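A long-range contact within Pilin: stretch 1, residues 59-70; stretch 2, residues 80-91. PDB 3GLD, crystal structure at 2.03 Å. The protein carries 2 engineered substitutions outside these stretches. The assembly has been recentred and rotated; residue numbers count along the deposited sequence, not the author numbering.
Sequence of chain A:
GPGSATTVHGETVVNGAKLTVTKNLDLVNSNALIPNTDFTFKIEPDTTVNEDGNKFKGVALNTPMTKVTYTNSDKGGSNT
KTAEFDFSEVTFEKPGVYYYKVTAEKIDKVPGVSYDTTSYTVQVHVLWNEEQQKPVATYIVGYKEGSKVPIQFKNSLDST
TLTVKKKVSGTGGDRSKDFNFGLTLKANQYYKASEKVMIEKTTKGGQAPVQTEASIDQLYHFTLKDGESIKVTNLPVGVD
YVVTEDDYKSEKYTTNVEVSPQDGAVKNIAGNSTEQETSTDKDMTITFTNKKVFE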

ATOM      1  N   VAL A  59      24.798 -10.086 -19.596  1.00 28.74           N
ATOM      2  CA  VAL A  59      24.379 -11.418 -20.052  1.00 28.41           C
ATOM      3  C   VAL A  59      23.059 -11.726 -19.312  1.00 27.91           C
ATOM      4  O   VAL A  59      23.011 -11.648 -18.087  1.00 27.80           O
ATOM      5  CB  VAL A  59      25.437 -12.510 -19.734  1.00 28.33           C
ATOM      6  CG1 VAL A  59      24.964 -13.887 -20.217  1.00 28.55           C
ATOM      7  CG2 VAL A  59      26.810 -12.169 -20.361  1.00 29.56           C
ATOM      8  N   ALA A  60      22.014 -12.075 -20.062  1.00 27.46           N
ATOM      9  CA  ALA A  60      20.671 -12.267 -19.507  1.00 27.83           C
ATOM     10  C   ALA A  60      20.651 -13.342 -18.413  1.00 27.79           C
ATOM     11  O   ALA A  60      21.326 -14.347 -18.537  1.00 27.80           O
ATOM     12  CB  ALA A  60      19.682 -12.609 -20.620  1.00 27.66           C
ATOM     13  N   LEU A  61      19.892 -13.121 -17.339  1.00 28.10           N
ATOM     14  CA  LEU A  61      19.862 -14.084 -16.234  1.00 28.14           C
ATOM     15  C   LEU A  61      18.868 -15.187 -16.531  1.00 28.78           C
ATOM     16  O   LEU A  61      17.919 -14.973 -17.280  1.00 29.17           O
ATOM     17  CB  LEU A  61      19.520 -13.393 -14.902  1.00 27.90           C
ATOM     18  CG  LEU A  61      20.626 -12.666 -14.128  1.00 26.72           C
ATOM     19  CD1 LEU A  61      21.118 -11.471 -14.887  1.00 27.08           C
ATOM     20  CD2 LEU A  61      20.115 -12.185 -12.760  1.00 28.29           C
ATOM     21  N   ASN A  62      19.089 -16.368 -15.957  1.00 29.14           N
ATOM     22  CA  ASN A  62      18.097 -17.436 -16.013  1.00 30.08           C
ATOM     23  C   ASN A  62      16.748 -17.064 -15.410  1.00 29.43           C
ATOM     24  O   ASN A  62      15.712 -17.519 -15.882  1.00 29.08           O
ATOM     25  CB  ASN A  62      18.613 -18.680 -15.308  1.00 30.93           C
ATOM     26  CG  ASN A  62      19.594 -19.441 -16.149  1.00 33.64           C
ATOM     27  OD1 ASN A  62      19.646 -19.274 -17.378  1.00 37.82           O
ATOM     28  ND2 ASN A  62      20.392 -20.277 -15.504  1.00 34.91           N
ATOM     29  N   THR A  63      16.788 -16.236 -14.370  1.00 29.56           N
ATOM     30  CA  THR A  63      15.608 -15.769 -13.669  1.00 30.17           C
ATOM     31  C   THR A  63      15.702 -14.242 -13.529  1.00 30.24           C
ATOM     32  O   THR A  63      16.219 -13.733 -12.530  1.00 30.38           O
ATOM     33  CB  THR A  63      15.485 -16.465 -12.291  1.00 30.26           C
ATOM     34  OG1 THR A  63      15.659 -17.880 -12.459  1.00 31.48           O
ATOM     35  CG2 THR A  63      14.117 -16.198 -11.665  1.00 31.41           C
ATOM     36  N   PRO A  64      15.218 -13.507 -14.545  1.00 30.36           N
ATOM     37  CA  PRO A  64      15.296 -12.049 -14.600  1.00 31.08           C
ATOM     38  C   PRO A  64      14.362 -11.311 -13.626  1.00 32.41           C
ATOM     39  O   PRO A  64      14.480 -10.091 -13.450  1.00 33.08           O
ATOM     40  CB  PRO A  64      14.865 -11.726 -16.034  1.00 31.65           C
ATOM     41  CG  PRO A  64      14.753 -13.021 -16.743  1.00 30.87           C
ATOM     42  CD  PRO A  64      14.536 -14.062 -15.720  1.00 30.07           C
ATOM     43  N   MET A  65      13.430 -12.026 -13.015  1.00 32.92           N
ATOM     44  CA  MET A  65      12.499 -11.395 -12.106  1.00 34.26           C
ATOM     45  C   MET A  65      12.659 -11.932 -10.704  1.00 33.55           C
ATOM     46  O   MET A  65      12.973 -13.097 -10.508  1.00 33.61           O
ATOM     47  CB  MET A  65      11.056 -11.566 -12.596  1.00 35.18           C
ATOM     48  CG  MET A  65      10.862 -11.098 -14.035  1.00 39.79           C
ATOM     49  SD  MET A  65       9.461  -9.985 -14.209  1.00 50.66           S
ATOM     50  CE  MET A  65       9.472  -9.642 -15.983  1.00 50.20           C
ATOM     51  N   THR A  66      12.476 -11.053  -9.733  1.00 33.52           N
ATOM     52  CA  THR A  66      12.445 -11.440  -8.341  1.00 33.19           C
ATOM     53  C   THR A  66      11.307 -10.670  -7.666  1.00 33.47           C
ATOM     54  O   THR A  66      10.834  -9.635  -8.180  1.00 32.87           O
ATOM     55  CB  THR A  66      13.805 -11.179  -7.643  1.00 33.44           C
ATOM     56  OG1 THR A  66      13.856 -11.903  -6.406  1.00 34.04           O
ATOM     57  CG2 THR A  66      14.048  -9.680  -7.394  1.00 32.88           C
ATOM     58  N   LYS A  67      10.849 -11.173  -6.525  1.00 32.86           N
ATOM     59  CA  LYS A  67       9.721 -10.523  -5.868  1.00 32.95           C
ATOM     60  C   LYS A  67       9.839 -10.434  -4.369  1.00 32.44           C
ATOM     61  O   LYS A  67      10.650 -11.146  -3.753  1.00 31.31           O
ATOM     62  CB  LYS A  67       8.399 -11.162  -6.276  1.00 33.21           C
ATOM     63  CG  LYS A  67       8.284 -12.609  -6.026  1.00 34.29           C
ATOM     64  CD  LYS A  67       6.897 -13.069  -6.387  1.00 37.20           C
ATOM     65  CE  LYS A  67       6.420 -14.086  -5.368  1.00 36.59           C
ATOM     66  NZ  LYS A  67       5.276 -14.828  -5.929  1.00 39.37           N
ATOM     67  N   VAL A  68       9.072  -9.499  -3.809  1.00 31.07           N
ATOM     68  CA  VAL A  68       8.817  -9.424  -2.380  1.00 30.21           C
ATOM     69  C   VAL A  68       7.311  -9.654  -2.199  1.00 30.56           C
ATOM     70  O   VAL A  68       6.540  -9.570  -3.170  1.00 30.17           O
ATOM     71  CB  VAL A  68       9.221  -8.061  -1.792  1.00 30.57           C
ATOM     72  CG1 VAL A  68      10.743  -7.858  -1.867  1.00 31.50           C
ATOM     73  CG2 VAL A  68       8.472  -6.912  -2.501  1.00 28.83           C
ATOM     74  N   THR A  69       6.904  -9.964  -0.975  1.00 29.70           N
ATOM     75  CA  THR A  69       5.518 -10.289  -0.664  1.00 30.30           C
ATOM     76  C   THR A  69       5.118  -9.564   0.609  1.00 29.71           C
ATOM     77  O   THR A  69       5.868  -9.556   1.593  1.00 29.38           O
ATOM     78  CB  THR A  69       5.303 -11.808  -0.481  1.00 30.21           C
ATOM     79  OG1 THR A  69       5.384 -12.453  -1.751  1.00 31.77           O
ATOM     80  CG2 THR A  69       3.919 -12.114   0.102  1.00 31.26           C
ATOM     81  N   TYR A  70       3.947  -8.931   0.559  1.00 29.63           N
ATOM     82  CA  TYR A  70       3.341  -8.292   1.721  1.00 29.07           C
ATOM     83  C   TYR A  70       2.081  -9.069   2.113  1.00 29.38           C
ATOM     84  O   TYR A  70       1.441  -9.695   1.262  1.00 29.32           O
ATOM     85  CB  TYR A  70       3.010  -6.825   1.398  1.00 28.87           C
ATOM     86  CG  TYR A  70       4.223  -5.921   1.390  1.00 28.42           C
ATOM     87  CD1 TYR A  70       4.610  -5.244   2.538  1.00 26.59           C
ATOM     88  CD2 TYR A  70       4.999  -5.769   0.241  1.00 28.69           C
ATOM     89  CE1 TYR A  70       5.711  -4.428   2.551  1.00 27.14           C
ATOM     90  CE2 TYR A  70       6.129  -4.943   0.241  1.00 29.19           C
ATOM     91  CZ  TYR A  70       6.470  -4.280   1.408  1.00 29.03           C
ATOM     92  OH  TYR A  70       7.568  -3.460   1.451  1.00 30.41           O
ATOM     93  N   THR A  80       9.622  -3.099   5.324  1.00 40.41           N
ATOM     94  CA  THR A  80      10.824  -3.169   4.505  1.00 39.79           C
ATOM     95  C   THR A  80      11.034  -4.635   4.161  1.00 38.41           C
ATOM     96  O   THR A  80      11.103  -5.466   5.063  1.00 38.93           O
ATOM     97  CB  THR A  80      12.056  -2.629   5.263  1.00 40.10           C
ATOM     98  OG1 THR A  80      11.886  -1.222   5.499  1.00 41.26           O
ATOM     99  CG2 THR A  80      13.339  -2.838   4.442  1.00 40.02           C
ATOM    100  N   LYS A  81      11.085  -4.942   2.866  1.00 36.75           N
ATOM    101  CA  LYS A  81      11.306  -6.306   2.366  1.00 35.98           C
ATOM    102  C   LYS A  81      12.535  -6.338   1.441  1.00 35.64           C
ATOM    103  O   LYS A  81      12.876  -5.329   0.808  1.00 35.15           O
ATOM    104  CB  LYS A  81      10.096  -6.791   1.559  1.00 35.52           C
ATOM    105  CG  LYS A  81       8.763  -6.707   2.267  1.00 35.90           C
ATOM    106  CD  LYS A  81       8.567  -7.854   3.246  1.00 35.14           C
ATOM    107  CE  LYS A  81       7.197  -7.741   3.922  1.00 35.05           C
ATOM    108  NZ  LYS A  81       6.997  -8.863   4.841  1.00 31.90           N
ATOM    109  N   THR A  82      13.184  -7.495   1.345  1.00 35.12           N
ATOM    110  CA  THR A  82      14.320  -7.621   0.428  1.00 35.58           C
ATOM    111  C   THR A  82      14.156  -8.841  -0.464  1.00 34.62           C
ATOM    112  O   THR A  82      13.473  -9.787  -0.101  1.00 34.22           O
ATOM    113  CB  THR A  82      15.681  -7.674   1.159  1.00 35.60           C
ATOM    114  OG1 THR A  82      15.679  -8.790   2.039  1.00 36.41           O
ATOM    115  CG2 THR A  82      15.917  -6.414   1.978  1.00 36.40           C
ATOM    116  N   ALA A  83      14.765  -8.776  -1.646  1.00 34.15           N
ATOM    117  CA  ALA A  83      14.812  -9.881  -2.597  1.00 34.01           C
ATOM    118  C   ALA A  83      16.188  -9.862  -3.263  1.00 33.59           C
ATOM    119  O   ALA A  83      16.923  -8.893  -3.114  1.00 33.71           O
ATOM    120  CB  ALA A  83      13.713  -9.712  -3.643  1.00 33.90           C
ATOM    121  N   GLU A  84      16.536 -10.921  -3.986  1.00 33.23           N
ATOM    122  CA  GLU A  84      17.849 -10.989  -4.635  1.00 33.66           C
ATOM    123  C   GLU A  84      17.781 -11.348  -6.111  1.00 32.61           C
ATOM    124  O   GLU A  84      16.948 -12.146  -6.510  1.00 32.44           O
ATOM    125  CB  GLU A  84      18.743 -12.009  -3.917  1.00 33.97           C
ATOM    126  CG  GLU A  84      19.704 -11.367  -2.951  1.00 35.88           C
ATOM    127  CD  GLU A  84      20.438 -12.384  -2.089  1.00 40.15           C
ATOM    128  OE1 GLU A  84      20.021 -13.571  -2.055  1.00 42.20           O
ATOM    129  OE2 GLU A  84      21.438 -11.988  -1.450  1.00 40.91           O
ATOM    130  N   PHE A  85      18.646 -10.737  -6.911  1.00 32.35           N
ATOM    131  CA  PHE A  85      18.936 -11.274  -8.235  1.00 32.69           C
ATOM    132  C   PHE A  85      20.151 -12.184  -8.109  1.00 33.05           C
ATOM    133  O   PHE A  85      21.104 -11.856  -7.394  1.00 32.87           O
ATOM    134  CB  PHE A  85      19.225 -10.160  -9.235  1.00 32.45           C
ATOM    135  CG  PHE A  85      18.018  -9.321  -9.554  1.00 32.64           C
ATOM    136  CD1 PHE A  85      16.948  -9.866 -10.260  1.00 31.54           C
ATOM    137  CD2 PHE A  85      17.952  -8.004  -9.136  1.00 31.43           C
ATOM    138  CE1 PHE A  85      15.827  -9.103 -10.556  1.00 32.87           C
ATOM    139  CE2 PHE A  85      16.839  -7.227  -9.428  1.00 32.81           C
ATOM    140  CZ  PHE A  85      15.772  -7.784 -10.139  1.00 32.14           C
ATOM    141  N   ASP A  86      20.100 -13.313  -8.802  1.00 33.29           N
ATOM    142  CA  ASP A  86      21.131 -14.330  -8.720  1.00 34.24           C
ATOM    143  C   ASP A  86      21.924 -14.423 -10.036  1.00 33.98           C
ATOM    144  O   ASP A  86      21.393 -14.888 -11.053  1.00 33.58           O
ATOM    145  CB  ASP A  86      20.486 -15.668  -8.337  1.00 34.53           C
ATOM    146  CG  ASP A  86      21.490 -16.796  -8.195  1.00 36.45           C
ATOM    147  OD1 ASP A  86      22.722 -16.551  -8.202  1.00 38.36           O
ATOM    148  OD2 ASP A  86      21.030 -17.945  -8.059  1.00 38.97           O
ATOM    149  N   PHE A  87      23.179 -13.963  -9.987  1.00 33.62           N
ATOM    150  CA  PHE A  87      24.129 -14.027 -11.112  1.00 34.38           C
ATOM    151  C   PHE A  87      25.085 -15.248 -11.041  1.00 34.92           C
ATOM    152  O   PHE A  87      25.921 -15.434 -11.922  1.00 34.63           O
ATOM    153  CB  PHE A  87      24.999 -12.754 -11.179  1.00 33.57           C
ATOM    154  CG  PHE A  87      24.224 -11.454 -11.305  1.00 32.47           C
ATOM    155  CD1 PHE A  87      24.163 -10.793 -12.521  1.00 31.01           C
ATOM    156  CD2 PHE A  87      23.582 -10.880 -10.193  1.00 33.59           C
ATOM    157  CE1 PHE A  87      23.469  -9.584 -12.652  1.00 31.35           C
ATOM    158  CE2 PHE A  87      22.871  -9.666 -10.310  1.00 32.81           C
ATOM    159  CZ  PHE A  87      22.828  -9.020 -11.552  1.00 32.75           C
ATOM    160  N   SER A  88      24.979 -16.063  -9.995  1.00 36.39           N
ATOM    161  CA  SER A  88      25.943 -17.164  -9.765  1.00 37.24           C
ATOM    162  C   SER A  88      26.042 -18.148 -10.929  1.00 37.75           C
ATOM    163  O   SER A  88      27.090 -18.765 -11.131  1.00 38.42           O
ATOM    164  CB  SER A  88      25.636 -17.910  -8.457  1.00 37.32           C
ATOM    165  OG  SER A  88      24.344 -18.509  -8.491  1.00 39.30           O
ATOM    166  N   GLU A  89      24.972 -18.297 -11.705  1.00 37.93           N
ATOM    167  CA  GLU A  89      25.028 -19.179 -12.869  1.00 38.30           C
ATOM    168  C   GLU A  89      25.269 -18.473 -14.199  1.00 38.12           C
ATOM    169  O   GLU A  89      25.345 -19.124 -15.252  1.00 38.27           O
ATOM    170  CB  GLU A  89      23.795 -20.064 -12.935  1.00 38.76           C
ATOM    171  CG  GLU A  89      23.704 -21.002 -11.742  1.00 41.56           C
ATOM    172  CD  GLU A  89      22.557 -21.965 -11.840  1.00 46.33           C
ATOM    173  OE1 GLU A  89      22.593 -22.832 -12.744  1.00 47.93           O
ATOM    174  OE2 GLU A  89      21.617 -21.856 -11.009  1.00 48.42           O
ATOM    175  N   VAL A  90      25.403 -17.151 -14.162  1.00 37.45           N
ATOM    176  CA  VAL A  90      25.667 -16.399 -15.387  1.00 37.30           C
ATOM    177  C   VAL A  90      27.096 -16.674 -15.878  1.00 37.35           C
ATOM    178  O   VAL A  90      28.056 -16.569 -15.122  1.00 36.99           O
ATOM    179  CB  VAL A  90      25.429 -14.881 -15.209  1.00 37.26           C
ATOM    180  CG1 VAL A  90      25.867 -14.121 -16.473  1.00 37.15           C
ATOM    181  CG2 VAL A  90      23.963 -14.604 -14.924  1.00 35.95           C
ATOM    182  N   THR A  91      27.231 -17.055 -17.141  1.00 37.99           N
ATOM    183  CA  THR A  91      28.563 -17.228 -17.723  1.00 38.92           C
ATOM    184  C   THR A  91      29.050 -15.901 -18.321  1.00 38.44           C
ATOM    185  O   THR A  91      28.469 -15.407 -19.294  1.00 38.72           O
ATOM    186  CB  THR A  91      28.586 -18.335 -18.797  1.00 38.93           C
ATOM    187  OG1 THR A  91      27.916 -19.492 -18.298  1.00 40.23           O
ATOM    188  CG2 THR A  91      30.032 -18.705 -19.154  1.00 40.71           C
TER
HETATM  189  O   HOH W   1      19.120 -15.930 -12.241  1.00 34.45           O
HETATM  190  O   HOH W   2      17.561 -14.023 -10.153  1.00 35.38           O

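Two strands run side by side here without a single direct backbone-to-backbone hydrogen bond between them. Strands 65-70 and 80-86 are nearly antiparallel, their N-to-C directions 161° apart, yet their axes come no closer than 6.2 Å, and Val 68 CA lies 6.0 Å from Ala 83 CA. That spacing exceeds the roughly 5 Å typical of paired strands in a sheet and leaves room for side chains: Thr 66, Val 68, Lys 81 and Ala 83 all direct their CA-to-CB bonds toward the other stretch.

The one direct hydrogen bond across the contact therefore uses a side chain. Thr 66 OG1 donates to Glu 84 O at 3.1 Å, satisfying a carbonyl with a hydroxyl. The methyl of the same threonine packs on an aromatic face, with Thr 66 CG2 3.9 Å from the centroid of the Phe 85 ring and 22° off its normal, a CH-pi geometry.

Water replaces direct pairing near the start of strand 65-70. Water 1 accepts from Thr 63 N (3.2 Å) and donates to Asp 86 O (2.8 Å); water 2 accepts from Asp 86 N (3.0 Å) and donates to Thr 63 O (2.7 Å). The two waters thus link both backbone polar groups of Thr 63 to both of Asp 86.

Further along, small and aliphatic groups fill the gap. Val 68 CG1 sits 3.9 Å from Ala 83 CB and 3.6 Å from Lys 81 CB, while Ala 83 CB also approaches Lys 67 O at 3.4 Å. Lys 81 then lays its aliphatic portion over Tyr 70: Lys 81 CG is 3.9 Å from the ring centroid, 28° off the normal. Its ammonium contributes little there, since Lys 81 NZ is 5.4 Å from the Tyr 70 centroid, at most a weak cation-pi attraction, and is hydrogen-bonded elsewhere in the structure.

Beyond the strands, the loops close with an apolar cluster around buried Leu 61. Leu 61 CD2 stands almost directly above the Phe 87 ring, 4.2 Å from its centroid and only 6° off the normal, and Leu 61 CG meets Val 90 CG2 at 3.9 Å. A type I turn from Phe 87 to Val 90, closed by Val 90 N donating to Phe 87 O at 2.9 Å, brings both partners to the leucine. Val 59 CB extends the apolar contact to Val 90 CG1 at 3.7 Å. Altogether the stretches bury 809 Å², summed over both sides.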